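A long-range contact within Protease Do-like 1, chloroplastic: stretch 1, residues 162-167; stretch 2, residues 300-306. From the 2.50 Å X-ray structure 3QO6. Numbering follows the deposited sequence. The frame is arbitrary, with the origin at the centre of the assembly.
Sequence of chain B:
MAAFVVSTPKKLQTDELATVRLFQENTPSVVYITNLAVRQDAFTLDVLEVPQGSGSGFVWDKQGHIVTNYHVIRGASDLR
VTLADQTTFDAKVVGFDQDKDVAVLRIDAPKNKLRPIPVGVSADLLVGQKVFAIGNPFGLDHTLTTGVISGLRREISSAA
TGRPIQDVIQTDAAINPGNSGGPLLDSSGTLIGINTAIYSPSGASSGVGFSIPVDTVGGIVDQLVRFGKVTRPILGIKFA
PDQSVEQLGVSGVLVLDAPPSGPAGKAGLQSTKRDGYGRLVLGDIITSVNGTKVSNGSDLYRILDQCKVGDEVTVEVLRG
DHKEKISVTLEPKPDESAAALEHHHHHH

Stretch 1, residues 162-167: GRPIQD
Stretch 2, residues 300-306: LYRILDQ

Residues 164-166 run as an extended strand, and a helical segment, 300-304, of a helix that begins earlier in the chain packs against them mainly through side chains; no hydrogen bond crosses between the stretches. The backbones stay well apart, with the CA of P164 7.3 Å from the CA of Y301 and the CA of Q166 7.0 Å from the CA of R302. Together the two stretches bury 368 Å².

Y301 contributes most. Its helical backbone (phi/psi -47/-57) directs CB toward the strand, and chi1 of -87° (m) with chi2 of 128° presents one ring face to R163 and P164. P164 CD lies 3.6 Å from the ring centroid, 27° off the normal, and reaches 3.3 Å from Y301 CD1. Proline suits this place because its ring methylenes form a compact, rigid surface for a CH-pi contact, and its phi of -75° fits the extended chain.

R163 (-59/141) starts with CB sideways, but an all-trans chain, chi1 to chi3 near 180° and chi4 120°, carries its end nearer the helix. On the way R163 CG passes over the same tyrosine face, 4.3 Å from the centroid. One face of the guanidinium lies against Y301 CD2, 3.6 Å from R163 CZ. A long side chain thus offers both methylene and planar surfaces to one aromatic ring. R163 NH2 also lies 4.1 Å from D305 OD2, near enough for favourable electrostatics but beyond a salt bridge.

I165 (-106/120) points away and the next residue, Q166 (-85/170), toward the helix, as neighbours in an extended strand commonly do. With chi1 -93° (between wells), chi2 68° (p) and chi3 50°, Q166 places NE2, hydrogen-bonded elsewhere in the structure, 3.9 Å from R302 CB. Glutamine suits the site by joining packing methylenes to a polar end. Q166 OE1 lies 3.5 Å from D305 OD1, two acceptors in contact without a hydrogen bond. D305 (chi1 -151°, t), whose N bonds to Y301 O at 2.9 Å, points toward the strand, its short acidic group suited to a place near R163; both carboxylate oxygens are hydrogen-bonded elsewhere.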

ATOM      1  N   GLY B 162     -26.109 -10.319  -3.836  1.00114.95           N
ATOM      2  CA  GLY B 162     -25.417 -11.402  -3.163  1.00110.83           C
ATOM      3  C   GLY B 162     -26.065 -12.723  -3.522  1.00106.88           C
ATOM      4  O   GLY B 162     -25.418 -13.777  -3.513  1.00106.94           O
ATOM      5  N   ARG B 163     -27.357 -12.659  -3.834  1.00102.56           N
ATOM      6  CA  ARG B 163     -28.112 -13.837  -4.214  1.00 97.43           C
ATOM      7  C   ARG B 163     -27.435 -14.449  -5.441  1.00 95.61           C
ATOM      8  O   ARG B 163     -26.961 -13.736  -6.313  1.00 95.23           O
ATOM      9  CB  ARG B 163     -29.556 -13.443  -4.546  1.00 97.27           C
ATOM     10  CG  ARG B 163     -30.418 -14.625  -4.935  1.00 98.59           C
ATOM     11  CD  ARG B 163     -31.888 -14.285  -5.092  1.00 98.37           C
ATOM     12  NE  ARG B 163     -32.650 -15.495  -5.400  1.00100.48           N
ATOM     13  CZ  ARG B 163     -33.639 -15.975  -4.648  1.00 99.92           C
ATOM     14  NH1 ARG B 163     -33.996 -15.337  -3.530  1.00 92.55           N
ATOM     15  NH2 ARG B 163     -34.257 -17.100  -5.013  1.00 94.92           N
ATOM     16  N   PRO B 164     -27.355 -15.785  -5.513  1.00 93.11           N
ATOM     17  CA  PRO B 164     -26.713 -16.396  -6.681  1.00 89.10           C
ATOM     18  C   PRO B 164     -27.584 -16.350  -7.937  1.00 85.72           C
ATOM     19  O   PRO B 164     -28.805 -16.413  -7.849  1.00 84.03           O
ATOM     20  CB  PRO B 164     -26.462 -17.822  -6.215  1.00 90.72           C
ATOM     21  CG  PRO B 164     -27.643 -18.080  -5.332  1.00 91.64           C
ATOM     22  CD  PRO B 164     -27.690 -16.805  -4.506  1.00 91.16           C
ATOM     23  N   ILE B 165     -26.954 -16.217  -9.099  1.00 81.04           N
ATOM     24  CA  ILE B 165     -27.688 -16.208 -10.351  1.00 77.07           C
ATOM     25  C   ILE B 165     -27.385 -17.562 -10.968  1.00 81.40           C
ATOM     26  O   ILE B 165     -26.224 -17.894 -11.201  1.00 82.01           O
ATOM     27  CB  ILE B 165     -27.205 -15.119 -11.309  1.00 71.89           C
ATOM     28  CG1 ILE B 165     -27.204 -13.759 -10.609  1.00 73.26           C
ATOM     29  CG2 ILE B 165     -28.108 -15.071 -12.518  1.00 67.04           C
ATOM     30  CD1 ILE B 165     -26.768 -12.572 -11.509  1.00 72.24           C
ATOM     31  N   GLN B 166     -28.419 -18.358 -11.205  1.00 82.20           N
ATOM     32  CA  GLN B 166     -28.231 -19.675 -11.777  1.00 81.01           C
ATOM     33  C   GLN B 166     -28.170 -19.620 -13.294  1.00 81.24           C
ATOM     34  O   GLN B 166     -28.442 -18.597 -13.911  1.00 84.78           O
ATOM     35  CB  GLN B 166     -29.388 -20.589 -11.371  1.00 83.09           C
ATOM     36  CG  GLN B 166     -29.172 -21.437 -10.119  1.00 92.11           C
ATOM     37  CD  GLN B 166     -29.101 -20.628  -8.833  1.00 96.16           C
ATOM     38  OE1 GLN B 166     -29.964 -19.783  -8.554  1.00 96.93           O
ATOM     39  NE2 GLN B 166     -28.077 -20.900  -8.026  1.00 99.18           N
ATOM     40  N   ASP B 167     -27.804 -20.743 -13.884  1.00 80.86           N
ATOM     41  CA  ASP B 167     -27.760 -20.908 -15.328  1.00 82.30           C
ATOM     42  C   ASP B 167     -26.923 -19.966 -16.181  1.00 80.15           C
ATOM     43  O   ASP B 167     -27.212 -19.814 -17.373  1.00 83.12           O
ATOM     44  CB  ASP B 167     -29.183 -20.895 -15.875  1.00 88.88           C
ATOM     45  CG  ASP B 167     -29.382 -21.925 -16.980  1.00100.89           C
ATOM     46  OD1 ASP B 167     -29.626 -23.119 -16.659  1.00105.22           O
ATOM     47  OD2 ASP B 167     -29.275 -21.547 -18.174  1.00107.85           O
ATOM     48  N   LEU B 300     -30.413 -24.110  -1.278  1.00 88.28           N
ATOM     49  CA  LEU B 300     -31.717 -23.556  -0.942  1.00 83.09           C
ATOM     50  C   LEU B 300     -32.139 -22.599  -2.046  1.00 82.88           C
ATOM     51  O   LEU B 300     -33.179 -22.772  -2.673  1.00 81.04           O
ATOM     52  CB  LEU B 300     -31.651 -22.822   0.396  1.00 76.66           C
ATOM     53  CG  LEU B 300     -32.982 -22.346   0.985  1.00 78.05           C
ATOM     54  CD1 LEU B 300     -33.897 -23.559   1.238  1.00 68.05           C
ATOM     55  CD2 LEU B 300     -32.722 -21.555   2.289  1.00 68.95           C
ATOM     56  N   TYR B 301     -31.301 -21.601  -2.291  1.00 83.04           N
ATOM     57  CA  TYR B 301     -31.562 -20.612  -3.318  1.00 83.11           C
ATOM     58  C   TYR B 301     -31.977 -21.250  -4.603  1.00 85.37           C
ATOM     59  O   TYR B 301     -33.033 -20.951  -5.143  1.00 86.71           O
ATOM     60  CB  TYR B 301     -30.317 -19.790  -3.591  1.00 79.11           C
ATOM     61  CG  TYR B 301     -30.187 -18.608  -2.689  1.00 80.53           C
ATOM     62  CD1 TYR B 301     -29.008 -18.390  -1.965  1.00 77.13           C
ATOM     63  CD2 TYR B 301     -31.242 -17.709  -2.539  1.00 75.19           C
ATOM     64  CE1 TYR B 301     -28.883 -17.310  -1.116  1.00 76.92           C
ATOM     65  CE2 TYR B 301     -31.129 -16.630  -1.688  1.00 78.90           C
ATOM     66  CZ  TYR B 301     -29.943 -16.431  -0.979  1.00 79.76           C
ATOM     67  OH  TYR B 301     -29.811 -15.351  -0.137  1.00 81.96           O
ATOM     68  N   ARG B 302     -31.110 -22.126  -5.085  1.00 87.60           N
ATOM     69  CA  ARG B 302     -31.313 -22.822  -6.335  1.00 92.96           C
ATOM     70  C   ARG B 302     -32.676 -23.488  -6.373  1.00 93.69           C
ATOM     71  O   ARG B 302     -33.419 -23.342  -7.346  1.00 94.94           O
ATOM     72  CB  ARG B 302     -30.200 -23.858  -6.517  1.00 96.55           C
ATOM     73  CG  ARG B 302     -30.155 -24.537  -7.875  1.00102.08           C
ATOM     74  CD  ARG B 302     -29.088 -25.635  -7.886  1.00106.38           C
ATOM     75  NE  ARG B 302     -29.135 -26.461  -6.675  1.00114.10           N
ATOM     76  CZ  ARG B 302     -30.205 -27.136  -6.236  1.00118.08           C
ATOM     77  NH1 ARG B 302     -31.360 -27.109  -6.902  1.00117.99           N
ATOM     78  NH2 ARG B 302     -30.130 -27.834  -5.106  1.00117.73           N
ATOM     79  N   ILE B 303     -33.019 -24.194  -5.303  1.00 92.95           N
ATOM     80  CA  ILE B 303     -34.283 -24.895  -5.260  1.00 92.43           C
ATOM     81  C   ILE B 303     -35.501 -23.967  -5.263  1.00 93.27           C
ATOM     82  O   ILE B 303     -36.457 -24.226  -5.981  1.00 95.68           O
ATOM     83  CB  ILE B 303     -34.320 -25.843  -4.060  1.00 94.22           C
ATOM     84  CG1 ILE B 303     -35.264 -26.996  -4.349  1.00 98.41           C
ATOM     85  CG2 ILE B 303     -34.786 -25.112  -2.841  1.00 98.08           C
ATOM     86  CD1 ILE B 303     -34.998 -27.673  -5.682  1.00102.82           C
ATOM     87  N   LEU B 304     -35.485 -22.888  -4.484  1.00 92.12           N
ATOM     88  CA  LEU B 304     -36.620 -21.963  -4.487  1.00 91.72           C
ATOM     89  C   LEU B 304     -36.708 -21.225  -5.806  1.00 92.31           C
ATOM     90  O   LEU B 304     -37.762 -20.730  -6.179  1.00 93.30           O
ATOM     91  CB  LEU B 304     -36.505 -20.922  -3.386  1.00 92.13           C
ATOM     92  CG  LEU B 304     -37.258 -21.157  -2.080  1.00 91.31           C
ATOM     93  CD1 LEU B 304     -36.642 -22.308  -1.307  1.00 88.16           C
ATOM     94  CD2 LEU B 304     -37.196 -19.879  -1.268  1.00 93.75           C
ATOM     95  N   ASP B 305     -35.588 -21.138  -6.504  1.00 93.50           N
ATOM     96  CA  ASP B 305     -35.546 -20.457  -7.785  1.00 95.08           C
ATOM     97  C   ASP B 305     -36.531 -21.111  -8.741  1.00 96.72           C
ATOM     98  O   ASP B 305     -36.890 -20.543  -9.769  1.00 96.38           O
ATOM     99  CB  ASP B 305     -34.149 -20.567  -8.379  1.00 97.28           C
ATOM    100  CG  ASP B 305     -33.803 -19.390  -9.262  1.00103.44           C
ATOM    101  OD1 ASP B 305     -33.059 -19.606 -10.247  1.00103.63           O
ATOM    102  OD2 ASP B 305     -34.262 -18.254  -8.960  1.00103.90           O
ATOM    103  N   GLN B 306     -36.961 -22.318  -8.396  1.00 97.34           N
ATOM    104  CA  GLN B 306     -37.872 -23.074  -9.233  1.00 98.16           C
ATOM    105  C   GLN B 306     -39.315 -22.930  -8.812  1.00 98.59           C
ATOM    106  O   GLN B 306     -40.217 -23.404  -9.499  1.00101.03           O
ATOM    107  CB  GLN B 306     -37.486 -24.551  -9.193  1.00103.26           C
ATOM    108  CG  GLN B 306     -36.126 -24.848  -9.813  1.00110.35           C
ATOM    109  CD  GLN B 306     -36.154 -24.756 -11.331  1.00114.41           C
ATOM    110  OE1 GLN B 306     -36.527 -25.720 -12.012  1.00115.78           O
ATOM    111  NE2 GLN B 306     -35.778 -23.587 -11.870  1.00113.93           N
TER